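Local atomic coordinates of WlaRA, TDP-fucose-3,4-ketoisomerase (Campylobacter jejuni subsp. jejuni 81116, PDB entry 5TPV), a protein that belongs to the cupin clan of beta-barrel proteins, in a WxcM-like family, and binds thymidine-5'-diphosphate in a two-chain assembly. Residues 52-57 and 108-113; 67-72 and 91-96; 5-10 and 82-87; 63-68 and 98-103. All blocks are in the same frame, centred on the assembly; numbering follows the deposited sequence. Where two conformers were deposited one is given.

Contact 1: 52-57 and 108-113; sequences LNSEFI and VLTNTY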
loop_
_atom_site.group_PDB
_atom_site.type_symbol
_atom_site.label_atom_id
_atom_site.label_comp_id
_atom_site.label_asym_id
_atom_site.label_seq_id
_atom_site.Cartn_x
_atom_site.Cartn_y
_atom_site.Cartn_z
ATOM N N LEU B 52 13.196 14.223 7.447
ATOM C CA LEU B 52 14.574 13.990 7.923
ATOM C C LEU B 52 15.045 12.535 7.814
ATOM O O LEU B 52 16.178 12.271 7.410
ATOM C CB LEU B 52 14.706 14.439 9.375
ATOM C CG LEU B 52 14.762 15.945 9.659
ATOM C CD1 LEU B 52 14.480 16.173 11.130
ATOM C CD2 LEU B 52 16.140 16.501 9.273
ATOM N N ASN B 53 14.149 11.603 8.112
ATOM C CA ASN B 53 14.466 10.170 8.049
ATOM C C ASN B 53 13.858 9.327 6.932
ATOM O O ASN B 53 14.457 8.336 6.523
ATOM C CB ASN B 53 14.088 9.571 9.403
ATOM C CG ASN B 53 14.647 10.400 10.547
ATOM O OD1 ASN B 53 15.814 10.798 10.481
ATOM N ND2 ASN B 53 13.847 10.651 11.584
ATOM N N SER B 54 12.635 9.629 6.512
ATOM C CA SER B 54 11.852 8.704 5.707
ATOM C C SER B 54 12.309 8.813 4.263
ATOM O O SER B 54 12.542 9.901 3.717
ATOM C CB SER B 54 10.361 9.040 5.764
ATOM O OG SER B 54 9.830 9.010 7.081
ATOM N N GLU B 55 12.351 7.640 3.656
ATOM C CA GLU B 55 12.313 7.484 2.225
ATOM C C GLU B 55 10.884 7.080 1.772
ATOM O O GLU B 55 10.056 6.615 2.566
ATOM C CB GLU B 55 13.326 6.395 1.870
ATOM C CG GLU B 55 14.770 6.756 2.124
ATOM C CD GLU B 55 15.673 5.533 2.054
ATOM O OE1 GLU B 55 15.882 4.961 0.942
ATOM O OE2 GLU B 55 16.160 5.151 3.136
ATOM N N PHE B 56 10.623 7.266 0.491
ATOM C CA PHE B 56 9.276 7.179 -0.077
ATOM C C PHE B 56 9.347 6.507 -1.433
ATOM O O PHE B 56 10.324 6.698 -2.144
ATOM C CB PHE B 56 8.620 8.535 -0.263
ATOM C CG PHE B 56 8.370 9.218 1.024
ATOM C CD1 PHE B 56 7.326 8.820 1.826
ATOM C CD2 PHE B 56 9.199 10.250 1.458
ATOM C CE1 PHE B 56 7.106 9.374 3.077
ATOM C CE2 PHE B 56 8.979 10.838 2.709
ATOM C CZ PHE B 56 7.962 10.390 3.517
ATOM N N ILE B 57 8.332 5.695 -1.747
ATOM C CA ILE B 57 7.907 5.497 -3.148
ATOM C C ILE B 57 6.461 5.961 -3.398
ATOM O O ILE B 57 5.555 5.606 -2.675
ATOM C CB ILE B 57 8.022 4.011 -3.492
ATOM C CG1 ILE B 57 9.470 3.590 -3.480
ATOM C CG2 ILE B 57 7.549 3.696 -4.908
ATOM C CD1 ILE B 57 9.638 2.097 -3.523
ATOM N N VAL B 108 1.578 5.711 -1.374
ATOM C CA VAL B 108 2.909 5.959 -0.850
ATOM C C VAL B 108 3.378 4.878 0.100
ATOM O O VAL B 108 2.713 4.478 1.037
ATOM C CB VAL B 108 2.910 7.331 -0.127
ATOM C CG1 VAL B 108 4.346 7.787 0.137
ATOM C CG2 VAL B 108 2.208 8.350 -1.007
ATOM N N LEU B 109 4.592 4.402 -0.146
ATOM C CA LEU B 109 5.269 3.477 0.753
ATOM C C LEU B 109 6.424 4.219 1.436
ATOM O O LEU B 109 7.122 5.034 0.797
ATOM C CB LEU B 109 5.866 2.341 -0.069
ATOM C CG LEU B 109 5.057 1.872 -1.310
ATOM C CD1 LEU B 109 5.793 0.850 -2.113
ATOM C CD2 LEU B 109 3.712 1.293 -0.936
ATOM N N THR B 110 6.622 3.908 2.709
ATOM C CA THR B 110 7.704 4.468 3.476
ATOM C C THR B 110 8.228 3.486 4.545
ATOM O O THR B 110 7.626 2.459 4.896
ATOM C CB THR B 110 7.327 5.822 4.084
ATOM O OG1 THR B 110 8.470 6.470 4.691
ATOM C CG2 THR B 110 6.312 5.618 5.137
ATOM N N ASN B 111 9.441 3.797 4.982
ATOM C CA ASN B 111 10.212 2.942 5.899
ATOM C C ASN B 111 10.131 3.400 7.344
ATOM O O ASN B 111 10.875 2.899 8.147
ATOM C CB ASN B 111 11.662 2.880 5.445
ATOM C CG ASN B 111 12.351 4.256 5.442
ATOM O OD1 ASN B 111 11.752 5.285 5.216
ATOM N ND2 ASN B 111 13.646 4.249 5.639
ATOM N N THR B 112 9.213 4.303 7.703
ATOM C CA THR B 112 9.116 4.697 9.112
ATOM C C THR B 112 7.724 4.739 9.621
ATOM O O THR B 112 6.809 4.941 8.835
ATOM C CB THR B 112 9.652 6.150 9.309
ATOM O OG1 THR B 112 8.890 7.047 8.501
ATOM C CG2 THR B 112 11.091 6.309 8.836
ATOM N N TYR B 113 7.569 4.708 10.947
ATOM C CA TYR B 113 6.337 5.125 11.555
ATOM C C TYR B 113 6.110 6.634 11.409
ATOM O O TYR B 113 7.066 7.368 11.320
ATOM C CB TYR B 113 6.311 4.745 13.037
ATOM C CG TYR B 113 6.415 3.239 13.309
ATOM C CD1 TYR B 113 5.555 2.322 12.704
ATOM C CD2 TYR B 113 7.324 2.758 14.244
ATOM C CE1 TYR B 113 5.620 0.981 12.971
ATOM C CE2 TYR B 113 7.394 1.424 14.533
ATOM C CZ TYR B 113 6.556 0.545 13.874
ATOM O OH TYR B 113 6.655 -0.776 14.171
HETATM O O HOH W 1 15.815 5.919 5.612
#
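I57 and L109 face each other as an antiparallel hydrogen-bonded pair. I57 N donates to L109 O at 2.9 Å, and L109 N donates back to I57 O at 3.0 Å. Their side chains lie on the same face of the sheet, with L109 CD1 against I57 CB. On the other face the F56 ring reaches across. Its CD1 meets V108 CG1 at 3.6 Å, while CE1 lies beside T110 OG1. Beyond the I57-L109 pair the regular pairing gives way to side-chain bonds. T110 OG1 is anti to the backbone N (chi1 -172°). It donates to E55 O at 2.7 Å, in the plane of that carbonyl. These strands, 56-62 and 105-110, are neighbours in the six-stranded sheet of a cupin barrel. V108 also packs on F35, a residue of the thymidine-5'-diphosphate pocket. N111 OD1 accepts a hydrogen bond from E55 N at 2.9 Å, and this donor stands 29° out of the amide plane. S54 OG and T112 OG1 lie 2.6 Å apart, and S54 OG also bonds E118. The solvent side is looser. E55 OE2 and N111 ND2 do not bond directly, and their planes are 77° apart. One water joins them, donating to E55 OE2 at 2.6 Å and accepting from N111 ND2 at 2.7 Å. It also donates to N53 O. The other carboxylate oxygen, E55 OE1, is held by Y88 OH.

Contact 2: 67-72 and 91-96; sequences ILIDDG and KMIWKQ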
loop_
_atom_site.group_PDB
_atom_site.type_symbol
_atom_site.label_atom_id
_atom_site.label_comp_id
_atom_site.label_asym_id
_atom_site.label_seq_id
_atom_site.Cartn_x
_atom_site.Cartn_y
_atom_site.Cartn_z
ATOM N N ILE B 67 4.528 15.568 -9.584
ATOM C CA ILE B 67 5.305 15.893 -8.403
ATOM C C ILE B 67 6.534 16.747 -8.697
ATOM O O ILE B 67 7.291 16.478 -9.652
ATOM C CB ILE B 67 5.704 14.629 -7.663
ATOM C CG1 ILE B 67 6.575 14.951 -6.467
ATOM C CG2 ILE B 67 6.452 13.679 -8.561
ATOM C CD1 ILE B 67 6.569 13.861 -5.446
ATOM N N LEU B 68 6.774 17.743 -7.849
ATOM C CA LEU B 68 8.022 18.528 -7.920
ATOM C C LEU B 68 8.821 18.119 -6.717
ATOM O O LEU B 68 8.260 18.057 -5.617
ATOM C CB LEU B 68 7.758 20.025 -7.945
ATOM C CG LEU B 68 8.854 21.042 -7.614
ATOM C CD1 LEU B 68 8.255 22.441 -7.808
ATOM C CD2 LEU B 68 9.302 20.927 -6.149
ATOM N N ILE B 69 10.082 17.763 -6.959
ATOM C CA ILE B 69 11.035 17.457 -5.896
ATOM C C ILE B 69 12.227 18.444 -5.973
ATOM O O ILE B 69 12.582 18.911 -7.069
ATOM C CB ILE B 69 11.609 16.036 -5.931
ATOM C CG1 ILE B 69 12.176 15.689 -7.308
ATOM C CG2 ILE B 69 10.565 15.011 -5.545
ATOM C CD1 ILE B 69 12.766 14.310 -7.362
ATOM N N ASP B 70 12.844 18.682 -4.822
ATOM C CA ASP B 70 13.801 19.789 -4.653
ATOM C C ASP B 70 14.850 19.403 -3.652
ATOM O O ASP B 70 14.534 19.002 -2.514
ATOM C CB ASP B 70 13.057 21.055 -4.187
ATOM C CG ASP B 70 13.936 22.313 -4.217
ATOM O OD1 ASP B 70 13.534 23.241 -4.929
ATOM O OD2 ASP B 70 15.027 22.351 -3.606
ATOM N N ASP B 71 16.106 19.427 -4.087
ATOM C CA ASP B 71 17.237 19.112 -3.185
ATOM C C ASP B 71 17.848 20.343 -2.477
ATOM O O ASP B 71 18.866 20.190 -1.829
ATOM C CB ASP B 71 18.324 18.243 -3.858
ATOM C CG ASP B 71 19.131 18.975 -4.944
ATOM O OD1 ASP B 71 20.120 18.358 -5.455
ATOM O OD2 ASP B 71 18.805 20.122 -5.319
ATOM N N GLY B 72 17.170 21.502 -2.503
ATOM C CA GLY B 72 17.731 22.732 -1.941
ATOM C C GLY B 72 18.538 23.537 -2.948
ATOM O O GLY B 72 18.780 24.703 -2.741
ATOM N N LYS B 91 15.698 10.326 1.558
ATOM C CA LYS B 91 15.329 11.298 2.602
ATOM C C LYS B 91 15.824 12.743 2.372
ATOM O O LYS B 91 16.674 13.014 1.521
ATOM C CB LYS B 91 15.785 10.795 3.954
ATOM C CG LYS B 91 17.246 10.465 4.076
ATOM C CD LYS B 91 17.582 10.156 5.529
ATOM C CE LYS B 91 18.681 9.128 5.627
ATOM N NZ LYS B 91 19.146 8.904 7.027
ATOM N N MET B 92 15.220 13.710 3.053
ATOM C CA MET B 92 15.637 15.124 2.935
ATOM C C MET B 92 15.547 15.536 1.495
ATOM O O MET B 92 16.472 16.114 0.880
ATOM C CB MET B 92 17.045 15.366 3.535
ATOM C CG MET B 92 17.009 15.548 5.034
ATOM S SD MET B 92 15.934 16.952 5.490
ATOM C CE MET B 92 17.044 18.346 5.327
ATOM N N ILE B 93 14.400 15.221 0.920
ATOM C CA ILE B 93 14.077 15.835 -0.324
ATOM C C ILE B 93 12.723 16.479 -0.160
ATOM O O ILE B 93 11.791 15.841 0.329
ATOM C CB ILE B 93 14.134 14.788 -1.431
ATOM C CG1 ILE B 93 15.546 14.194 -1.497
ATOM C CG2 ILE B 93 13.676 15.407 -2.746
ATOM C CD1 ILE B 93 15.893 13.435 -2.765
ATOM N N TRP B 94 12.649 17.751 -0.523
ATOM C CA TRP B 94 11.403 18.507 -0.410
ATOM C C TRP B 94 10.534 18.125 -1.610
ATOM O O TRP B 94 11.022 17.913 -2.737
ATOM C CB TRP B 94 11.695 19.986 -0.491
ATOM C CG TRP B 94 10.535 20.911 -0.398
ATOM C CD1 TRP B 94 9.697 21.300 -1.397
ATOM C CD2 TRP B 94 10.126 21.626 0.762
ATOM N NE1 TRP B 94 8.793 22.238 -0.931
ATOM C CE2 TRP B 94 9.026 22.431 0.398
ATOM C CE3 TRP B 94 10.598 21.676 2.072
ATOM C CZ2 TRP B 94 8.372 23.258 1.298
ATOM C CZ3 TRP B 94 9.943 22.527 2.970
ATOM C CH2 TRP B 94 8.850 23.290 2.584
ATOM N N LYS B 95 9.236 18.077 -1.359
ATOM C CA LYS B 95 8.300 17.710 -2.414
ATOM C C LYS B 95 6.980 18.438 -2.291
ATOM O O LYS B 95 6.549 18.786 -1.199
ATOM C CB LYS B 95 8.110 16.180 -2.436
ATOM C CG LYS B 95 6.974 15.600 -1.618
ATOM C CD LYS B 95 7.200 15.604 -0.140
ATOM C CE LYS B 95 8.428 14.833 0.279
ATOM N NZ LYS B 95 8.486 14.915 1.747
ATOM N N GLN B 96 6.382 18.652 -3.439
ATOM C CA GLN B 96 5.039 19.134 -3.580
ATOM C C GLN B 96 4.297 18.403 -4.729
ATOM O O GLN B 96 4.853 18.139 -5.787
ATOM C CB GLN B 96 5.128 20.650 -3.800
ATOM C CG GLN B 96 3.787 21.335 -3.942
ATOM C CD GLN B 96 3.938 22.784 -4.404
ATOM O OE1 GLN B 96 4.486 23.049 -5.473
ATOM N NE2 GLN B 96 3.436 23.726 -3.600
#
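D70 and W94 both set CG anti to the backbone N, with chi1 at -170° and 180°. The torsions direct the carboxylate and the indole, and the indole runs on away from strand 65-70. The strand pairing sets their CB atoms 4.1 Å apart on one face of the sheet. On the face of I69 and K95, I93 CG2 is anti to its own backbone N and rests on I69 CB at 3.8 Å. I69 CG2 and I67 CD1 both touch K95 CB. The K95 chain then bends twice and carries NZ off to H49 O. Four main-chain hydrogen bonds join the two antiparallel strands. L68 N meets Q96 O at 2.8 Å, nearly straight at 172°. Q96 N returns to L68 O at 2.9 Å. Further on, D70 N to W94 O is also 2.9 Å but more bent, and W94 N to D70 O is 3.0 Å. Both strands belong to the five-stranded sheet of the cupin fold. Past the last pair, D70 OD2 accepts from G72 N at 2.6 Å and forms an Asx turn. Y123 OH, in helix 123-136, bonds the same buried oxygen. These two bonds are consistent with an ionised D70.

Contact 3: 5-10 and 82-87; sequences ILKFKT and NKTKGL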
loop_
_atom_site.group_PDB
_atom_site.type_symbol
_atom_site.label_atom_id
_atom_site.label_comp_id
_atom_site.label_asym_id
_atom_site.label_seq_id
_atom_site.Cartn_x
_atom_site.Cartn_y
_atom_site.Cartn_z
ATOM N N ILE B 5 13.011 6.713 -11.004
ATOM C CA ILE B 5 11.779 6.222 -11.572
ATOM C C ILE B 5 11.936 4.713 -11.735
ATOM O O ILE B 5 12.650 4.255 -12.633
ATOM C CB ILE B 5 11.411 6.954 -12.865
ATOM C CG1 ILE B 5 11.203 8.439 -12.536
ATOM C CG2 ILE B 5 10.117 6.400 -13.501
ATOM C CD1 ILE B 5 10.682 9.259 -13.690
ATOM N N LEU B 6 11.279 3.960 -10.852
ATOM C CA LEU B 6 11.225 2.508 -10.937
ATOM C C LEU B 6 10.224 2.012 -11.950
ATOM O O LEU B 6 9.210 2.644 -12.230
ATOM C CB LEU B 6 10.947 1.894 -9.580
ATOM C CG LEU B 6 12.002 2.330 -8.576
ATOM C CD1 LEU B 6 11.555 1.869 -7.221
ATOM C CD2 LEU B 6 13.418 1.826 -8.851
ATOM N N LYS B 7 10.607 0.935 -12.620
ATOM C CA LYS B 7 9.699 0.128 -13.428
ATOM C C LYS B 7 9.458 -1.145 -12.614
ATOM O O LYS B 7 10.403 -1.882 -12.331
ATOM C CB LYS B 7 10.334 -0.207 -14.771
ATOM C CG LYS B 7 9.474 -1.156 -15.616
ATOM C CD LYS B 7 8.303 -0.429 -16.262
ATOM C CE LYS B 7 7.303 -1.401 -16.860
ATOM N NZ LYS B 7 6.482 -0.745 -17.920
ATOM N N PHE B 8 8.211 -1.399 -12.216
ATOM C CA PHE B 8 7.912 -2.544 -11.352
ATOM C C PHE B 8 7.886 -3.870 -12.104
ATOM O O PHE B 8 7.504 -3.943 -13.273
ATOM C CB PHE B 8 6.594 -2.304 -10.620
ATOM C CG PHE B 8 6.624 -1.108 -9.685
ATOM C CD1 PHE B 8 7.749 -0.803 -8.924
ATOM C CD2 PHE B 8 5.499 -0.293 -9.558
ATOM C CE1 PHE B 8 7.760 0.300 -8.061
ATOM C CE2 PHE B 8 5.506 0.796 -8.707
ATOM C CZ PHE B 8 6.610 1.080 -7.957
ATOM N N LYS B 9 8.377 -4.911 -11.462
ATOM C CA LYS B 9 8.162 -6.260 -11.964
ATOM C C LYS B 9 6.750 -6.682 -11.511
ATOM O O LYS B 9 6.477 -6.680 -10.301
ATOM C CB LYS B 9 9.227 -7.239 -11.445
ATOM C CG LYS B 9 8.972 -8.715 -11.811
ATOM C CD LYS B 9 10.069 -9.413 -12.636
ATOM C CE LYS B 9 9.562 -10.219 -13.841
ATOM N NZ LYS B 9 8.264 -10.921 -13.602
ATOM N N THR B 10 5.896 -7.013 -12.485
ATOM C CA THR B 10 4.530 -7.511 -12.263
ATOM C C THR B 10 4.413 -9.022 -12.421
ATOM O O THR B 10 5.107 -9.628 -13.261
ATOM C CB THR B 10 3.533 -6.813 -13.184
ATOM O OG1 THR B 10 3.757 -7.199 -14.544
ATOM C CG2 THR B 10 3.645 -5.304 -13.077
ATOM N N ASN B 82 0.903 5.731 -14.180
ATOM C CA ASN B 82 0.457 4.351 -14.253
ATOM C C ASN B 82 1.007 3.449 -13.179
ATOM O O ASN B 82 1.957 3.802 -12.496
ATOM C CB ASN B 82 0.742 3.746 -15.620
ATOM C CG ASN B 82 2.168 3.306 -15.744
ATOM O OD1 ASN B 82 3.038 4.132 -15.708
ATOM N ND2 ASN B 82 2.404 2.025 -15.925
ATOM N N LYS B 83 0.389 2.278 -13.078
ATOM C CA LYS B 83 0.597 1.338 -11.968
ATOM C C LYS B 83 1.886 0.567 -12.030
ATOM O O LYS B 83 2.198 -0.141 -11.087
ATOM C CB LYS B 83 -0.522 0.299 -11.940
ATOM C CG LYS B 83 -1.766 0.810 -11.271
ATOM C CD LYS B 83 -2.818 -0.286 -11.199
ATOM C CE LYS B 83 -3.836 -0.202 -12.324
ATOM N NZ LYS B 83 -4.428 1.157 -12.378
ATOM N N THR B 84 2.624 0.658 -13.130
ATOM C CA THR B 84 3.871 -0.119 -13.255
ATOM C C THR B 84 5.137 0.652 -12.955
ATOM O O THR B 84 6.248 0.168 -13.137
ATOM C CB THR B 84 4.028 -0.636 -14.667
ATOM O OG1 THR B 84 4.167 0.509 -15.504
ATOM C CG2 THR B 84 2.787 -1.428 -15.080
ATOM N N LYS B 85 4.951 1.878 -12.514
ATOM C CA LYS B 85 6.040 2.808 -12.284
ATOM C C LYS B 85 5.762 3.568 -10.966
ATOM O O LYS B 85 4.605 3.822 -10.551
ATOM C CB LYS B 85 6.164 3.701 -13.512
ATOM C CG LYS B 85 5.789 5.165 -13.370
ATOM C CD LYS B 85 5.791 5.835 -14.750
ATOM C CE LYS B 85 5.356 7.292 -14.706
ATOM N NZ LYS B 85 6.569 8.146 -14.582
ATOM N N GLY B 86 6.839 3.843 -10.267
ATOM C CA GLY B 86 6.795 4.747 -9.146
ATOM C C GLY B 86 8.065 5.555 -9.050
ATOM O O GLY B 86 9.104 5.243 -9.649
ATOM N N LEU B 87 7.959 6.592 -8.242
ATOM C CA LEU B 87 9.067 7.478 -7.945
ATOM C C LEU B 87 9.572 7.192 -6.573
ATOM O O LEU B 87 8.841 7.412 -5.587
ATOM C CB LEU B 87 8.592 8.929 -7.998
ATOM C CG LEU B 87 9.620 9.968 -7.514
ATOM C CD1 LEU B 87 10.846 9.944 -8.414
ATOM C CD2 LEU B 87 8.957 11.334 -7.572
#
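T84, I5 and F8 bury the most surface here. F8 N donates to T84 O at 2.7 Å and almost straight, at 175°, although the donor stands 32° above the carbonyl plane. F8 CG is anti to its own carbonyl carbon (chi1 -63°), so the ring lies along the backbone of residues 83-86. Its edge takes K83 O in plane, with CD2 to that oxygen at 3.6 Å. Its far end reaches G86, where F8 CZ is 3.6 Å from G86 N. G86 has no side chain, and the ring passes close to its CA. T84 is the last residue but one of a type I turn, N82 to K85, which leads into strand 85-89. The K7 chain, bent at chi2, runs alongside the T84 side chain, and K7 NZ comes to 3.6 Å from T84 OG1. Strand 85-89 lies next to strand 3-13 in the six-stranded sheet of the cupin fold. The pairing is antiparallel. L6 N gives a 2.8 Å bond to G86 O, but the return bond from G86 N to L6 O is weak at 3.3 Å. At the other end I5 is more exposed and pairs with L87, their side chains on the same face. I5 CG1 touches L87 CD1 at 4.4 Å. Its CG2 lies beside the end of K85, 4.1 Å from K85 NZ, and that amine bonds I79 O. The turn side meets the second subunit. F8 packs on Y36 of that subunit, T10 and T84 pack on its Y38, and K83 makes a cation-pi contact with the same Y38.

Contact 4: 63-68 and 98-103; sequences GSCEIL and YNFSKD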
loop_
_atom_site.group_PDB
_atom_site.type_symbol
_atom_site.label_atom_id
_atom_site.label_comp_id
_atom_site.label_asym_id
_atom_site.label_seq_id
_atom_site.Cartn_x
_atom_site.Cartn_y
_atom_site.Cartn_z
ATOM N N GLY B 63 -5.433 7.169 -12.214
ATOM C CA GLY B 63 -5.227 8.523 -12.705
ATOM C C GLY B 63 -3.778 8.968 -12.788
ATOM O O GLY B 63 -2.841 8.203 -13.006
ATOM N N SER B 64 -3.588 10.248 -12.555
ATOM C CA SER B 64 -2.279 10.846 -12.731
ATOM C C SER B 64 -2.144 12.068 -11.842
ATOM O O SER B 64 -3.117 12.702 -11.449
ATOM C CB SER B 64 -2.051 11.275 -14.194
ATOM O OG SER B 64 -3.062 12.184 -14.584
ATOM N N CYS B 65 -0.907 12.386 -11.529
ATOM C CA CYS B 65 -0.624 13.637 -10.857
ATOM C C CYS B 65 0.830 13.991 -11.222
ATOM O O CYS B 65 1.496 13.211 -11.931
ATOM C CB CYS B 65 -0.814 13.453 -9.345
ATOM S SG CYS B 65 0.358 12.270 -8.612
ATOM N N GLU B 66 1.284 15.160 -10.752
ATOM C CA GLU B 66 2.617 15.683 -11.014
ATOM C C GLU B 66 3.261 15.902 -9.662
ATOM O O GLU B 66 2.646 16.364 -8.704
ATOM C CB GLU B 66 2.536 17.020 -11.771
ATOM C CG GLU B 66 3.762 17.355 -12.589
ATOM C CD GLU B 66 3.609 18.639 -13.401
ATOM O OE1 GLU B 66 4.533 19.490 -13.339
ATOM O OE2 GLU B 66 2.561 18.809 -14.055
ATOM N N ILE B 67 4.528 15.568 -9.584
ATOM C CA ILE B 67 5.305 15.893 -8.403
ATOM C C ILE B 67 6.534 16.747 -8.697
ATOM O O ILE B 67 7.291 16.478 -9.652
ATOM C CB ILE B 67 5.704 14.629 -7.663
ATOM C CG1 ILE B 67 6.575 14.951 -6.467
ATOM C CG2 ILE B 67 6.452 13.679 -8.561
ATOM C CD1 ILE B 67 6.569 13.861 -5.446
ATOM N N LEU B 68 6.774 17.743 -7.849
ATOM C CA LEU B 68 8.022 18.528 -7.920
ATOM C C LEU B 68 8.821 18.119 -6.717
ATOM O O LEU B 68 8.260 18.057 -5.617
ATOM C CB LEU B 68 7.758 20.025 -7.945
ATOM C CG LEU B 68 8.854 21.042 -7.614
ATOM C CD1 LEU B 68 8.255 22.441 -7.808
ATOM C CD2 LEU B 68 9.302 20.927 -6.149
ATOM N N TYR B 98 0.638 18.076 -7.142
ATOM C CA TYR B 98 -0.387 18.935 -7.657
ATOM C C TYR B 98 -0.832 18.347 -8.996
ATOM O O TYR B 98 -0.353 17.291 -9.434
ATOM C CB TYR B 98 0.180 20.348 -7.791
ATOM C CG TYR B 98 1.435 20.383 -8.585
ATOM C CD1 TYR B 98 1.414 20.632 -9.945
ATOM C CD2 TYR B 98 2.648 20.143 -7.985
ATOM C CE1 TYR B 98 2.583 20.634 -10.702
ATOM C CE2 TYR B 98 3.825 20.154 -8.724
ATOM C CZ TYR B 98 3.797 20.415 -10.075
ATOM O OH TYR B 98 4.986 20.374 -10.782
ATOM N N ASN B 99 -1.812 19.015 -9.592
ATOM C CA ASN B 99 -2.373 18.647 -10.872
ATOM C C ASN B 99 -2.966 17.259 -10.816
ATOM O O ASN B 99 -2.762 16.436 -11.734
ATOM C CB ASN B 99 -1.283 18.697 -11.958
ATOM C CG ASN B 99 -0.961 20.112 -12.414
ATOM O OD1 ASN B 99 -1.612 21.063 -12.016
ATOM N ND2 ASN B 99 0.075 20.248 -13.246
ATOM N N PHE B 100 -3.648 16.957 -9.722
ATOM C CA PHE B 100 -4.227 15.613 -9.601
ATOM C C PHE B 100 -5.451 15.453 -10.485
ATOM O O PHE B 100 -6.324 16.283 -10.400
ATOM C CB PHE B 100 -4.739 15.409 -8.177
ATOM C CG PHE B 100 -3.653 15.355 -7.140
ATOM C CD1 PHE B 100 -3.313 16.495 -6.430
ATOM C CD2 PHE B 100 -2.948 14.165 -6.912
ATOM C CE1 PHE B 100 -2.311 16.456 -5.458
ATOM C CE2 PHE B 100 -1.945 14.123 -5.956
ATOM C CZ PHE B 100 -1.615 15.280 -5.225
ATOM N N SER B 101 -5.583 14.374 -11.238
ATOM C CA SER B 101 -6.887 14.058 -11.813
ATOM C C SER B 101 -7.934 13.735 -10.729
ATOM O O SER B 101 -7.605 13.425 -9.568
ATOM C CB SER B 101 -6.755 12.948 -12.856
ATOM O OG SER B 101 -6.326 11.714 -12.294
ATOM N N LYS B 102 -9.209 13.850 -11.087
ATOM C CA LYS B 102 -10.319 13.678 -10.129
ATOM C C LYS B 102 -10.346 12.245 -9.640
ATOM O O LYS B 102 -10.648 12.006 -8.498
ATOM C CB LYS B 102 -11.702 14.024 -10.728
ATOM C CG LYS B 102 -12.040 13.327 -12.057
ATOM C CD LYS B 102 -13.448 12.723 -12.194
ATOM C CE LYS B 102 -13.502 11.191 -12.184
ATOM N NZ LYS B 102 -13.590 10.572 -10.823
ATOM N N ASP B 103 -10.004 11.315 -10.510
ATOM C CA ASP B 103 -9.918 9.898 -10.201
ATOM C C ASP B 103 -8.537 9.447 -9.679
ATOM O O ASP B 103 -8.338 8.253 -9.489
ATOM C CB ASP B 103 -10.232 9.070 -11.470
ATOM C CG ASP B 103 -9.365 9.422 -12.678
ATOM O OD1 ASP B 103 -9.421 8.701 -13.705
ATOM O OD2 ASP B 103 -8.618 10.408 -12.631
#
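S101 OG is held by two hydrogen bonds. It accepts from S64 N at 3.1 Å and donates to D103 OD2 at 2.7 Å, nearly along the C-O axis of that carboxylate. G63 has no side chain, and its CA comes within 3.4 Å of S101 OG. S101 N also donates to S64 O at 3.0 Å and almost straight, at 170°. The other polar centre is the E66 carboxylate. Its extended chain, with CG anti to the backbone N, lies across the Y98 ring, and E66 CB sits over one ring face. Y98 OH donates to E66 OE1 at 2.7 Å. N99 ND2 donates to E66 OE2 at 3.0 Å. Both donors come from above the carboxylate plane, 54° and 51° out of it, so one bond on each oxygen fixes the rotation of the group. E66 and Y98 also exchange two main-chain bonds as an antiparallel pair. L68 CB touches the hydroxyl end of the same ring. The buried side is apolar. C65 CB meets F100 CD2 at 3.3 Å, and C65 SG lies obliquely beside that ring, a sulfur-aromatic contact. F100 also stacks on F40. From E66-Y98 to S64-S101, segment 98-103 advances three residues against two, with N99 at positive phi. The regular pairing stops there, where a strand of the five-stranded cupin sheet runs out into the loop before strand 105-110.

How the contacts relate
Contacts 1 and 2 are the buried ones, one in each sheet of the cupin fold. They meet where K91 packs on residues 52-55. Contacts 3 and 4 lie farther out and are partly exposed. Contacts 2 and 4 use the same strand, 65-70. Contact 2 is regular pairing, while contact 4 relies more on side-chain bonds to a carboxylate and a serine hydroxyl. Contacts 1 and 3 belong to the six-stranded sheet, joined by I57 packing on L87, F8 and L6, and both touch the second subunit. No other chain reaches contacts 2 and 4. I67 CG2 against L87 CD2, at 3.6 Å, links the two sheets between contacts 2 and 3.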